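Local coordinates for beta-galactosidase (Marinomonas sp. ef1, PDB 6Y2K), which hydrolyses terminal beta-D-galactose residues from beta-galactosides as a hexameric, cold-active GH42 beta-galactosidase, at residues Trp337-Phe342 against Ala386-Val391. Residues are numbered along the deposited sequence; the frame is centred on the assembly and turned at random.
Sequences WTWEAF and AQEVKV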
ATOM      1  N   TRP A 337     -33.263  -3.261 -17.007  1.00 15.20           N
ATOM      2  CA  TRP A 337     -33.557  -4.640 -16.602  1.00 14.96           C
ATOM      3  C   TRP A 337     -34.717  -5.236 -17.383  1.00 14.76           C
ATOM      4  O   TRP A 337     -34.726  -6.436 -17.666  1.00 14.89           O
ATOM      5  CB  TRP A 337     -33.860  -4.726 -15.091  1.00 14.74           C
ATOM      6  CG  TRP A 337     -32.753  -4.254 -14.189  1.00 14.52           C
ATOM      7  CD1 TRP A 337     -31.409  -4.419 -14.379  1.00 14.42           C
ATOM      8  CD2 TRP A 337     -32.902  -3.576 -12.935  1.00 14.30           C
ATOM      9  NE1 TRP A 337     -30.708  -3.870 -13.330  1.00 14.33           N
ATOM     10  CE2 TRP A 337     -31.599  -3.343 -12.430  1.00 14.47           C
ATOM     11  CE3 TRP A 337     -34.012  -3.127 -12.192  1.00 14.40           C
ATOM     12  CZ2 TRP A 337     -31.370  -2.687 -11.210  1.00 14.60           C
ATOM     13  CZ3 TRP A 337     -33.785  -2.474 -10.982  1.00 14.42           C
ATOM     14  CH2 TRP A 337     -32.467  -2.265 -10.500  1.00 14.45           C
ATOM     15  N   THR A 338     -35.693  -4.395 -17.723  1.00 14.86           N
ATOM     16  CA  THR A 338     -36.868  -4.829 -18.482  1.00 14.76           C
ATOM     17  C   THR A 338     -36.478  -5.243 -19.899  1.00 14.99           C
ATOM     18  O   THR A 338     -36.805  -6.358 -20.323  1.00 15.69           O
ATOM     19  CB  THR A 338     -37.963  -3.741 -18.493  1.00 14.56           C
ATOM     20  OG1 THR A 338     -38.265  -3.347 -17.149  1.00 14.59           O
ATOM     21  CG2 THR A 338     -39.255  -4.243 -19.155  1.00 14.78           C
ATOM     22  N   TRP A 339     -35.780  -4.363 -20.628  1.00 14.80           N
ATOM     23  CA  TRP A 339     -35.276  -4.713 -21.968  1.00 14.68           C
ATOM     24  C   TRP A 339     -34.340  -5.902 -21.930  1.00 14.48           C
ATOM     25  O   TRP A 339     -34.360  -6.731 -22.833  1.00 13.99           O
ATOM     26  CB  TRP A 339     -34.582  -3.537 -22.656  1.00 14.76           C
ATOM     27  CG  TRP A 339     -35.540  -2.657 -23.365  1.00 14.84           C
ATOM     28  CD1 TRP A 339     -35.841  -1.367 -23.071  1.00 15.06           C
ATOM     29  CD2 TRP A 339     -36.360  -3.024 -24.473  1.00 15.25           C
ATOM     30  NE1 TRP A 339     -36.792  -0.889 -23.946  1.00 15.55           N
ATOM     31  CE2 TRP A 339     -37.134  -1.894 -24.813  1.00 15.37           C
ATOM     32  CE3 TRP A 339     -36.514  -4.197 -25.217  1.00 15.22           C
ATOM     33  CZ2 TRP A 339     -38.046  -1.904 -25.870  1.00 15.76           C
ATOM     34  CZ3 TRP A 339     -37.432  -4.208 -26.272  1.00 15.45           C
ATOM     35  CH2 TRP A 339     -38.174  -3.065 -26.592  1.00 15.63           C
ATOM     36  N   GLU A 340     -33.522  -5.978 -20.882  1.00 14.46           N
ATOM     37  CA  GLU A 340     -32.636  -7.122 -20.672  1.00 14.63           C
ATOM     38  C   GLU A 340     -33.449  -8.409 -20.721  1.00 14.41           C
ATOM     39  O   GLU A 340     -33.145  -9.306 -21.517  1.00 14.21           O
ATOM     40  CB  GLU A 340     -31.891  -6.969 -19.330  1.00 14.84           C
ATOM     41  CG  GLU A 340     -31.011  -8.122 -18.889  1.00 15.00           C
ATOM     42  CD  GLU A 340     -30.783  -8.077 -17.385  1.00 15.58           C
ATOM     43  OE1 GLU A 340     -31.595  -8.691 -16.661  1.00 15.89           O
ATOM     44  OE2 GLU A 340     -29.827  -7.405 -16.930  1.00 15.29           O
ATOM     45  N   ALA A 341     -34.492  -8.492 -19.895  1.00 14.46           N
ATOM     46  CA  ALA A 341     -35.343  -9.697 -19.864  1.00 14.78           C
ATOM     47  C   ALA A 341     -35.951 -10.002 -21.242  1.00 15.04           C
ATOM     48  O   ALA A 341     -35.929 -11.161 -21.690  1.00 15.31           O
ATOM     49  CB  ALA A 341     -36.430  -9.572 -18.813  1.00 14.89           C
ATOM     50  N   PHE A 342     -36.444  -8.970 -21.928  1.00 15.79           N
ATOM     51  CA  PHE A 342     -36.997  -9.142 -23.295  1.00 15.68           C
ATOM     52  C   PHE A 342     -35.963  -9.685 -24.284  1.00 16.13           C
ATOM     53  O   PHE A 342     -36.297 -10.539 -25.104  1.00 16.51           O
ATOM     54  CB  PHE A 342     -37.573  -7.835 -23.844  1.00 15.93           C
ATOM     55  CG  PHE A 342     -38.815  -7.336 -23.129  1.00 15.85           C
ATOM     56  CD1 PHE A 342     -39.673  -8.192 -22.431  1.00 16.01           C
ATOM     57  CD2 PHE A 342     -39.146  -5.995 -23.203  1.00 15.98           C
ATOM     58  CE1 PHE A 342     -40.803  -7.698 -21.790  1.00 16.26           C
ATOM     59  CE2 PHE A 342     -40.290  -5.503 -22.591  1.00 16.35           C
ATOM     60  CZ  PHE A 342     -41.115  -6.352 -21.877  1.00 16.41           C
ATOM     61  N   ALA A 386     -43.015   0.509 -22.479  1.00 21.00           N
ATOM     62  CA  ALA A 386     -44.240   0.155 -23.214  1.00 21.77           C
ATOM     63  C   ALA A 386     -44.332   0.899 -24.556  1.00 21.97           C
ATOM     64  O   ALA A 386     -44.672   0.299 -25.579  1.00 22.51           O
ATOM     65  CB  ALA A 386     -45.477   0.436 -22.362  1.00 21.89           C
ATOM     66  N   GLN A 387     -44.003   2.191 -24.535  1.00 23.10           N
ATOM     67  CA  GLN A 387     -43.929   3.011 -25.757  1.00 24.24           C
ATOM     68  C   GLN A 387     -42.841   2.481 -26.691  1.00 23.27           C
ATOM     69  O   GLN A 387     -43.072   2.338 -27.893  1.00 22.98           O
ATOM     70  CB  GLN A 387     -43.667   4.483 -25.421  1.00 26.05           C
ATOM     71  CG  GLN A 387     -44.820   5.153 -24.680  1.00 28.84           C
ATOM     72  CD  GLN A 387     -44.441   6.430 -23.925  1.00 31.57           C
ATOM     73  OE1 GLN A 387     -43.258   6.739 -23.713  1.00 33.77           O
ATOM     74  NE2 GLN A 387     -45.465   7.179 -23.497  1.00 31.80           N
ATOM     75  N   GLU A 388     -41.671   2.163 -26.134  1.00 21.79           N
ATOM     76  CA  GLU A 388     -40.560   1.658 -26.941  1.00 21.42           C
ATOM     77  C   GLU A 388     -40.826   0.304 -27.587  1.00 21.06           C
ATOM     78  O   GLU A 388     -40.347   0.077 -28.704  1.00 19.98           O
ATOM     79  CB  GLU A 388     -39.245   1.621 -26.151  1.00 21.74           C
ATOM     80  CG  GLU A 388     -38.662   3.002 -25.868  1.00 21.44           C
ATOM     81  CD  GLU A 388     -37.416   2.960 -24.994  1.00 21.99           C
ATOM     82  OE1 GLU A 388     -37.260   2.021 -24.169  1.00 20.86           O
ATOM     83  OE2 GLU A 388     -36.575   3.868 -25.141  1.00 21.51           O
ATOM     84  N   VAL A 389     -41.585  -0.590 -26.938  1.00 21.08           N
ATOM     85  CA  VAL A 389     -41.881  -1.877 -27.604  1.00 21.94           C
ATOM     86  C   VAL A 389     -42.839  -1.668 -28.796  1.00 21.91           C
ATOM     87  O   VAL A 389     -42.721  -2.368 -29.790  1.00 22.25           O
ATOM     88  CB  VAL A 389     -42.312  -3.080 -26.692  1.00 22.69           C
ATOM     89  CG1 VAL A 389     -41.785  -2.991 -25.258  1.00 22.34           C
ATOM     90  CG2 VAL A 389     -43.801  -3.365 -26.747  1.00 23.73           C
ATOM     91  N   LYS A 390     -43.759  -0.709 -28.702  1.00 22.81           N
ATOM     92  CA  LYS A 390     -44.620  -0.361 -29.848  1.00 24.09           C
ATOM     93  C   LYS A 390     -43.799   0.183 -31.020  1.00 23.26           C
ATOM     94  O   LYS A 390     -44.013  -0.229 -32.157  1.00 23.11           O
ATOM     95  CB  LYS A 390     -45.706   0.637 -29.451  1.00 25.56           C
ATOM     96  CG  LYS A 390     -46.772   0.039 -28.547  1.00 27.54           C
ATOM     97  CD  LYS A 390     -47.761   1.099 -28.113  1.00 29.86           C
ATOM     98  CE  LYS A 390     -48.798   0.537 -27.156  1.00 32.55           C
ATOM     99  NZ  LYS A 390     -49.462   1.639 -26.401  1.00 34.30           N
ATOM    100  N   VAL A 391     -42.841   1.064 -30.719  1.00 23.41           N
ATOM    101  CA  VAL A 391     -41.894   1.594 -31.723  1.00 23.65           C
ATOM    102  C   VAL A 391     -41.105   0.460 -32.390  1.00 23.77           C
ATOM    103  O   VAL A 391     -40.960   0.431 -33.618  1.00 23.36           O
ATOM    104  CB  VAL A 391     -40.929   2.640 -31.115  1.00 23.68           C
ATOM    105  CG1 VAL A 391     -39.844   3.046 -32.108  1.00 24.23           C
ATOM    106  CG2 VAL A 391     -41.687   3.881 -30.656  1.00 23.44           C
TER
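W339 reaches across to helix 377-395 and brings the edge of the six-membered ring of its indole up to E388 and V389, with CZ2 3.7 Å from CB of E388. The contact belongs to the (beta/alpha)8 TIM barrel. Helix 333-343 follows barrel strand 310-315 and leads into the last strand, 348-352; helix 377-395 comes after that strand. The two helix segments run in the same general direction, 39° apart. Their axes approach no closer than 11.8 Å, and the large side chains of W339 and F342 span much of that separation.

V389 meets both rings through one methyl. Its CG1 lies 3.9 Å from CH2 of W339 and 4.0 Å from CE2 of F342. CG1 of V389 lies anti to its carbonyl carbon, which turns this methyl toward both rings. F342 in turn sets CD2 over one face of the indole. V385 and L392 of helix 377-395 also touch W339.

E388 supplies the polar link and has a second partner, a salt bridge from OE1 to R335. NE1 of W339 donates to OE1 of E388 at 3.0 Å, and that oxygen lies close to the indole plane. The N-H...O angle is 159°. An alanine in place of W339 would probably open a gap beside V389 and leave E388 held by R335 without its indole donor. NE1 meets OE1 on its anti side, 34° out of the carboxylate plane.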